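Local coordinates for protein cytosine-specific methyltransferase (Escherichia coli O157:H7 EDL933, PDB 3G7U) that probably transfers a methyl group from S-adenosyl-L-methionine to carbon 5 of cytosine in DNA, as a bacterial modification methyltransferase, at residues T39-F44 and W333-H337; V191-A196 and G225-K229; I252-T258 and V318-R322. One frame throughout, in Å; residues are numbered along the deposited sequence.

Contact 1: residues T39-F44 and W333-H337; sequences THAINF and WFRFH
Asn43 lays its amide flat over one face of the Phe334 ring: the two planes are only 7° apart, and CG sits 3.5 Å above the ring plane, over its centre. The stack leaves both amide ends pointing at the backbone of Arg335. Asn43 OD1 accepts from Arg335 N at 2.8 Å, in the carbonyl plane and on a lone pair, while Asn43 ND2 donates to Arg335 O, also at 2.8 Å and nearly straight (172°). The second N-H of ND2 turns back to Thr39 O, one helical turn earlier, which also accepts from Asn43 N on its opposite face. A water linking Asn43 OD1 to Trp333 O completes the grip, so stack and bonds together fix the rotation of the amide.

At the edge of the same ring, near its plane, Phe44 CE2 comes 3.9 Å from Phe334 CE1, the two side chains crossing at about a right angle. Thr39 has CG2 anti to its backbone N (the OG1 torsion is -64°), which drives the methyl to 3.3 Å from Arg335 O; its OG1 shares a water with that carbonyl and bonds to Gln346 of helix 340-348. Arg335 runs out extended past Ile42 CG2 to salt bridges with Glu213, Asp240 and Glu242. The asparagine thus imitates a strand partner, pairing with both the N-H and the C=O of one residue, and it ties helix 34-43 of the Rossmann-like methyltransferase core to the loop that follows conserved motif IX of C5-cytosine methyltransferases.

Contact 2: residues V191-A196 and G225-K229; sequences VTVKDA and GFYEK
The Phe226 ring carries Val191 CG1 on one face, 3.6 Å from the centroid and only 9° off the ring normal, a close CH-pi contact. At the edge of that ring, in its plane, lies Tyr227 CE1; seen from the other partner, Phe226 CD2 sits above a face of the Tyr227 ring, offset toward its rim. The Tyr227 ring in turn has Asp195 O at its edge, beside the hydroxyl.

Both Val191 methyls lie on the same side of the Phe226 ring, CG1 over its centre and CG2 toward the rim, 3.7 Å from Phe226 CD1, and the two side chains cross at about a right angle. Ala196 meets the outer end of the ring, its CB 3.8 Å from Phe226 CZ. Phe226 reaches them because its CG is anti to the backbone N (chi1 177°), sending the ring straight off helix 225-231. Pro159 also packs against Val191, Ala196 and Phe226.

Two short helices are joined here, 193-196 and 225-231, both in the part of the chain between conserved motifs VIII and IX, where C5-cytosine methyltransferases carry their variable target-recognition region. The polar tie between them is Tyr227 OH donating to Asp195 O at 2.6 Å, from a position tilted 29° out of the carbonyl plane. Arg222 NH2 is hydrogen-bonded to the same hydroxyl and would probably strengthen it as a donor.

Behind that carbonyl, the Asp195 side chain folds back on the start of its own helix, where OD2 accepts a weak bond from the N-H of Thr192, the N-cap residue. On the other helix the Tyr227 ring meets the indole of Trp231, their planes at about 25°.

Contact 3: residues I252-T258 and V318-R322; sequences ISGCTGT and VITPR
Conserved motif IX of the C5-cytosine methyltransferases begins here: Thr320 is the N-cap of helix 321-328 and forms a capping box with Glu323, while the approach to the helix runs roughly antiparallel (162°) to residues 252-258. Arg322, in the first turn, does most of the gripping. Its CG is anti to the backbone N, and bends at chi2 and chi3 curl the chain back so that the guanidinium meets Ser253 side-on. NE donates to Ser253 O at 2.8 Å, almost straight and in the guanidinium plane; NH2 reaches Ser253 OG at 3.0 Å in the same plane, with a weak bond to Ser253 O besides. Ile252 CD1 packs 3.6 Å from Arg322 CG, crossing the aliphatic part obliquely.

Next along, Gly254 O accepts from Arg322 N at 3.0 Å, from above the carbonyl plane, and also takes a weak bond from Thr256 N across the inverse gamma turn centred on Cys255. Thr256 O touches two carbons, Thr320 CG2 and Pro321 CD, each at 3.4 Å; the Thr256 hydroxyl is hydrogen-bonded to Lys340.

At the other end the backbones part, and waters fill in. One takes the N-H of Thr258 and donates to Val318 O; another joins Thr258 OG1 to Ile319 O, while Val318 CG2 packs against Thr258 CB at 3.8 Å.

How the contacts relate
Contacts 1 and 3 are directly joined, their centres about 16 Å apart: Arg322 NH2 probably donates a hydrogen bond to Phe334 O at 2.8 Å, and Phe336 CE2 lies 4.0 Å from Arg322 NH1. The arginine that grips Ser253 and Gly254 thus probably also bonds to the loop whose Phe334 stacks on Asn43. Contact 2 stands apart, centred about 21 Å from contact 1 and 17 Å from contact 3, touching neither; its nearest atoms come within about 4 Å of contact 1 and 7 Å of contact 3. Along the chain, contacts 2 and 3 follow one another between the two halves of contact 1. All three lie away from Cys81, the predicted catalytic cysteine.

Contact 1: residues T39-F44 and W333-H337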
# COMPACT_ATOMS: atom_id res chain seq x y z
N THR A 39 3.62 1.57 12.91
CA THR A 39 4.50 1.29 11.75
C THR A 39 4.58 2.46 10.76
O THR A 39 5.64 2.76 10.20
CB THR A 39 4.13 -0.03 11.05
OG1 THR A 39 4.37 -1.09 11.99
CG2 THR A 39 4.99 -0.23 9.80
N HIS A 40 3.44 3.14 10.58
CA HIS A 40 3.43 4.30 9.71
C HIS A 40 4.42 5.32 10.29
O HIS A 40 5.26 5.87 9.54
CB HIS A 40 2.01 4.88 9.61
CG HIS A 40 1.85 5.84 8.48
ND1 HIS A 40 2.37 7.13 8.53
CD2 HIS A 40 1.19 5.74 7.30
CE1 HIS A 40 2.08 7.75 7.40
NE2 HIS A 40 1.34 6.94 6.65
N ALA A 41 4.39 5.53 11.61
CA ALA A 41 5.29 6.54 12.23
C ALA A 41 6.75 6.17 12.12
O ALA A 41 7.60 7.04 12.04
CB ALA A 41 4.93 6.80 13.69
N ILE A 42 7.05 4.88 12.13
CA ILE A 42 8.45 4.43 11.97
C ILE A 42 8.98 4.81 10.58
O ILE A 42 10.13 5.24 10.44
CB ILE A 42 8.59 2.89 12.16
CG1 ILE A 42 8.43 2.48 13.63
CG2 ILE A 42 9.97 2.41 11.69
CD1 ILE A 42 9.40 3.19 14.60
N ASN A 43 8.14 4.69 9.58
CA ASN A 43 8.56 4.91 8.21
C ASN A 43 8.34 6.35 7.78
O ASN A 43 8.97 6.83 6.85
CB ASN A 43 7.84 3.97 7.28
CG ASN A 43 8.31 2.54 7.46
OD1 ASN A 43 9.43 2.16 7.02
ND2 ASN A 43 7.51 1.76 8.18
N PHE A 44 7.44 7.06 8.47
CA PHE A 44 7.16 8.47 8.15
C PHE A 44 7.30 9.33 9.42
O PHE A 44 6.31 9.88 9.92
CB PHE A 44 5.74 8.64 7.57
CG PHE A 44 5.54 7.93 6.27
CD1 PHE A 44 5.79 8.57 5.05
CD2 PHE A 44 5.16 6.58 6.27
CE1 PHE A 44 5.62 7.87 3.81
CE2 PHE A 44 4.99 5.86 5.06
CZ PHE A 44 5.23 6.52 3.83
N TRP A 333 13.89 -0.95 2.26
CA TRP A 333 14.14 -0.07 3.41
C TRP A 333 12.89 0.24 4.26
O TRP A 333 13.00 0.83 5.32
CB TRP A 333 14.86 1.23 2.97
CG TRP A 333 14.19 1.99 1.84
CD1 TRP A 333 14.52 1.94 0.53
CD2 TRP A 333 13.08 2.94 1.94
NE1 TRP A 333 13.72 2.80 -0.21
CE2 TRP A 333 12.84 3.42 0.63
CE3 TRP A 333 12.31 3.43 3.01
CZ2 TRP A 333 11.82 4.36 0.34
CZ3 TRP A 333 11.31 4.36 2.74
CH2 TRP A 333 11.07 4.81 1.41
N PHE A 334 11.72 -0.20 3.78
CA PHE A 334 10.47 -0.00 4.52
C PHE A 334 10.45 -1.02 5.66
O PHE A 334 10.71 -2.20 5.46
CB PHE A 334 9.27 -0.16 3.58
CG PHE A 334 8.01 0.44 4.11
CD1 PHE A 334 7.65 1.76 3.75
CD2 PHE A 334 7.20 -0.27 4.99
CE1 PHE A 334 6.49 2.36 4.27
CE2 PHE A 334 6.01 0.32 5.50
CZ PHE A 334 5.68 1.63 5.13
N ARG A 335 10.14 -0.57 6.88
CA ARG A 335 10.25 -1.43 8.04
C ARG A 335 8.88 -1.80 8.56
O ARG A 335 8.05 -0.92 8.77
CB ARG A 335 11.01 -0.69 9.14
CG ARG A 335 11.40 -1.59 10.31
CD ARG A 335 12.29 -0.81 11.28
NE ARG A 335 12.67 -1.64 12.42
CZ ARG A 335 13.74 -1.42 13.19
NH1 ARG A 335 14.56 -0.41 12.91
NH2 ARG A 335 14.02 -2.25 14.21
N PHE A 336 8.63 -3.09 8.75
CA PHE A 336 7.30 -3.54 9.22
C PHE A 336 7.38 -3.98 10.66
O PHE A 336 8.46 -4.03 11.24
CB PHE A 336 6.79 -4.71 8.36
CG PHE A 336 6.53 -4.32 6.96
CD1 PHE A 336 5.32 -3.76 6.61
CD2 PHE A 336 7.55 -4.40 5.99
CE1 PHE A 336 5.09 -3.31 5.30
CE2 PHE A 336 7.33 -3.96 4.67
CZ PHE A 336 6.10 -3.43 4.32
N HIS A 337 6.23 -4.30 11.26
CA HIS A 337 6.23 -4.88 12.60
C HIS A 337 7.10 -6.13 12.64
O HIS A 337 7.18 -6.88 11.66
CB HIS A 337 4.79 -5.23 13.00
CG HIS A 337 4.63 -5.46 14.48
ND1 HIS A 337 4.80 -6.70 15.07
CD2 HIS A 337 4.31 -4.61 15.49
CE1 HIS A 337 4.60 -6.60 16.37
NE2 HIS A 337 4.32 -5.34 16.65
O HOH W 1 7.35 -0.90 11.85
O HOH W 2 11.84 2.99 6.51

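Contact 2: residues V191-A196 and G225-K229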
# COMPACT_ATOMS: atom_id res chain seq x y z
N VAL A 191 7.51 -7.26 -13.69
CA VAL A 191 8.41 -7.80 -12.68
C VAL A 191 7.76 -9.07 -12.22
O VAL A 191 6.71 -9.02 -11.60
CB VAL A 191 8.58 -6.84 -11.47
CG1 VAL A 191 9.63 -7.38 -10.51
CG2 VAL A 191 9.02 -5.48 -11.94
N THR A 192 8.35 -10.21 -12.55
CA THR A 192 7.86 -11.51 -12.13
C THR A 192 8.38 -11.82 -10.73
O THR A 192 9.26 -11.11 -10.21
CB THR A 192 8.37 -12.62 -13.07
OG1 THR A 192 9.80 -12.54 -13.11
CG2 THR A 192 7.83 -12.39 -14.50
N VAL A 193 7.83 -12.88 -10.15
CA VAL A 193 8.26 -13.42 -8.84
C VAL A 193 9.78 -13.58 -8.79
O VAL A 193 10.45 -13.09 -7.87
CB VAL A 193 7.54 -14.77 -8.55
CG1 VAL A 193 8.11 -15.47 -7.28
CG2 VAL A 193 6.05 -14.55 -8.44
N LYS A 194 10.35 -14.22 -9.80
CA LYS A 194 11.77 -14.50 -9.83
C LYS A 194 12.59 -13.23 -9.75
O LYS A 194 13.60 -13.18 -9.07
CB LYS A 194 12.11 -15.34 -11.08
CG LYS A 194 13.57 -15.41 -11.51
CD LYS A 194 13.70 -16.34 -12.75
CE LYS A 194 15.09 -17.00 -12.86
NZ LYS A 194 15.09 -18.18 -13.82
N ASP A 195 12.15 -12.19 -10.46
CA ASP A 195 12.89 -10.92 -10.42
C ASP A 195 12.74 -10.24 -9.06
O ASP A 195 13.69 -9.61 -8.58
CB ASP A 195 12.35 -9.92 -11.46
CG ASP A 195 12.43 -10.45 -12.90
OD1 ASP A 195 13.41 -11.14 -13.24
OD2 ASP A 195 11.49 -10.14 -13.68
N ALA A 196 11.56 -10.34 -8.47
CA ALA A 196 11.30 -9.55 -7.23
C ALA A 196 12.08 -10.16 -6.07
O ALA A 196 12.57 -9.43 -5.22
CB ALA A 196 9.81 -9.55 -6.89
N GLY A 225 14.52 -0.36 -13.28
CA GLY A 225 13.51 0.45 -12.61
C GLY A 225 13.04 -0.11 -11.28
O GLY A 225 13.04 0.60 -10.29
N PHE A 226 12.69 -1.39 -11.26
CA PHE A 226 12.21 -2.08 -10.04
C PHE A 226 13.23 -2.02 -8.91
O PHE A 226 12.86 -1.74 -7.75
CB PHE A 226 11.84 -3.53 -10.36
CG PHE A 226 11.39 -4.32 -9.16
CD1 PHE A 226 10.09 -4.19 -8.67
CD2 PHE A 226 12.27 -5.20 -8.50
CE1 PHE A 226 9.66 -4.91 -7.57
CE2 PHE A 226 11.84 -5.93 -7.36
CZ PHE A 226 10.52 -5.78 -6.92
N TYR A 227 14.51 -2.24 -9.25
CA TYR A 227 15.58 -2.28 -8.26
C TYR A 227 15.95 -0.92 -7.74
O TYR A 227 16.40 -0.79 -6.60
CB TYR A 227 16.82 -3.03 -8.81
CG TYR A 227 16.46 -4.44 -9.19
CD1 TYR A 227 16.19 -5.40 -8.20
CD2 TYR A 227 16.30 -4.81 -10.53
CE1 TYR A 227 15.80 -6.70 -8.54
CE2 TYR A 227 15.92 -6.11 -10.88
CZ TYR A 227 15.68 -7.05 -9.88
OH TYR A 227 15.29 -8.32 -10.21
N GLU A 228 15.73 0.12 -8.55
CA GLU A 228 15.95 1.50 -8.05
C GLU A 228 14.89 1.85 -7.02
O GLU A 228 15.17 2.54 -6.05
CB GLU A 228 15.88 2.57 -9.17
CG GLU A 228 16.45 2.22 -10.55
CD GLU A 228 17.96 1.89 -10.58
OE1 GLU A 228 18.74 2.44 -9.75
OE2 GLU A 228 18.37 1.09 -11.46
N LYS A 229 13.68 1.39 -7.26
CA LYS A 229 12.57 1.57 -6.31
C LYS A 229 12.78 0.68 -5.08
O LYS A 229 12.46 1.05 -3.95
CB LYS A 229 11.24 1.23 -6.98
CG LYS A 229 10.80 2.24 -8.00
CD LYS A 229 9.32 2.13 -8.32
CE LYS A 229 8.90 3.24 -9.35
NZ LYS A 229 9.32 4.61 -8.90

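Contact 3: residues I252-T258 and V318-R322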
# COMPACT_ATOMS: atom_id res chain seq x y z
N ILE A 252 18.91 -6.03 5.35
CA ILE A 252 17.49 -5.65 5.42
C ILE A 252 16.74 -6.52 6.44
O ILE A 252 17.22 -7.58 6.83
CB ILE A 252 16.84 -5.72 4.06
CG1 ILE A 252 16.64 -7.19 3.62
CG2 ILE A 252 17.62 -4.88 2.95
CD1 ILE A 252 15.95 -7.36 2.29
N SER A 253 15.58 -6.04 6.92
CA SER A 253 14.80 -6.71 7.97
C SER A 253 13.78 -7.64 7.31
O SER A 253 13.58 -7.58 6.09
CB SER A 253 14.08 -5.68 8.86
OG SER A 253 13.15 -4.91 8.09
N GLY A 254 13.17 -8.51 8.12
CA GLY A 254 12.00 -9.31 7.73
C GLY A 254 12.29 -10.62 7.06
O GLY A 254 11.39 -11.21 6.47
N CYS A 255 13.53 -11.10 7.14
CA CYS A 255 13.88 -12.35 6.49
C CYS A 255 13.71 -13.50 7.50
O CYS A 255 14.65 -14.19 7.85
CB CYS A 255 15.31 -12.31 5.94
SG CYS A 255 15.51 -11.02 4.68
N THR A 256 12.48 -13.67 7.99
CA THR A 256 12.21 -14.66 9.01
C THR A 256 11.28 -15.73 8.45
O THR A 256 10.23 -15.43 7.86
CB THR A 256 11.64 -14.02 10.32
OG1 THR A 256 10.74 -14.92 11.00
CG2 THR A 256 10.99 -12.73 10.07
N GLY A 257 11.70 -16.97 8.62
CA GLY A 257 10.91 -18.07 8.11
C GLY A 257 9.96 -18.63 9.14
O GLY A 257 9.94 -18.19 10.28
N THR A 258 9.16 -19.60 8.71
CA THR A 258 8.22 -20.31 9.57
C THR A 258 8.71 -21.75 9.65
O THR A 258 9.10 -22.35 8.65
CB THR A 258 6.82 -20.22 8.98
OG1 THR A 258 6.39 -18.86 8.98
CG2 THR A 258 5.80 -21.04 9.81
N VAL A 318 6.41 -21.49 3.28
CA VAL A 318 5.72 -20.24 2.98
C VAL A 318 6.74 -19.13 2.83
O VAL A 318 7.88 -19.27 3.30
CB VAL A 318 4.71 -19.88 4.09
CG1 VAL A 318 3.65 -20.95 4.19
CG2 VAL A 318 5.41 -19.77 5.43
N ILE A 319 6.38 -18.06 2.13
CA ILE A 319 7.29 -16.92 1.94
C ILE A 319 7.48 -16.14 3.26
O ILE A 319 6.65 -16.27 4.16
CB ILE A 319 6.78 -15.97 0.78
CG1 ILE A 319 5.39 -15.39 1.10
CG2 ILE A 319 6.85 -16.74 -0.61
CD1 ILE A 319 4.91 -14.36 0.04
N THR A 320 8.53 -15.32 3.34
CA THR A 320 8.82 -14.52 4.49
C THR A 320 8.10 -13.19 4.37
O THR A 320 7.64 -12.81 3.28
CB THR A 320 10.33 -14.21 4.59
OG1 THR A 320 10.69 -13.41 3.48
CG2 THR A 320 11.15 -15.47 4.58
N PRO A 321 7.95 -12.48 5.49
CA PRO A 321 7.37 -11.13 5.36
C PRO A 321 8.12 -10.24 4.36
O PRO A 321 7.50 -9.46 3.62
CB PRO A 321 7.52 -10.55 6.78
CG PRO A 321 7.46 -11.72 7.66
CD PRO A 321 8.15 -12.87 6.90
N ARG A 322 9.45 -10.33 4.33
CA ARG A 322 10.17 -9.46 3.40
C ARG A 322 9.89 -9.86 1.95
O ARG A 322 9.76 -9.01 1.08
CB ARG A 322 11.69 -9.46 3.67
CG ARG A 322 12.56 -8.61 2.70
CD ARG A 322 12.15 -7.13 2.60
NE ARG A 322 12.30 -6.43 3.86
CZ ARG A 322 11.75 -5.25 4.13
NH1 ARG A 322 11.04 -4.60 3.20
NH2 ARG A 322 11.95 -4.68 5.32
O HOH W 3 8.86 -19.60 5.77
O HOH W 4 5.87 -16.55 6.88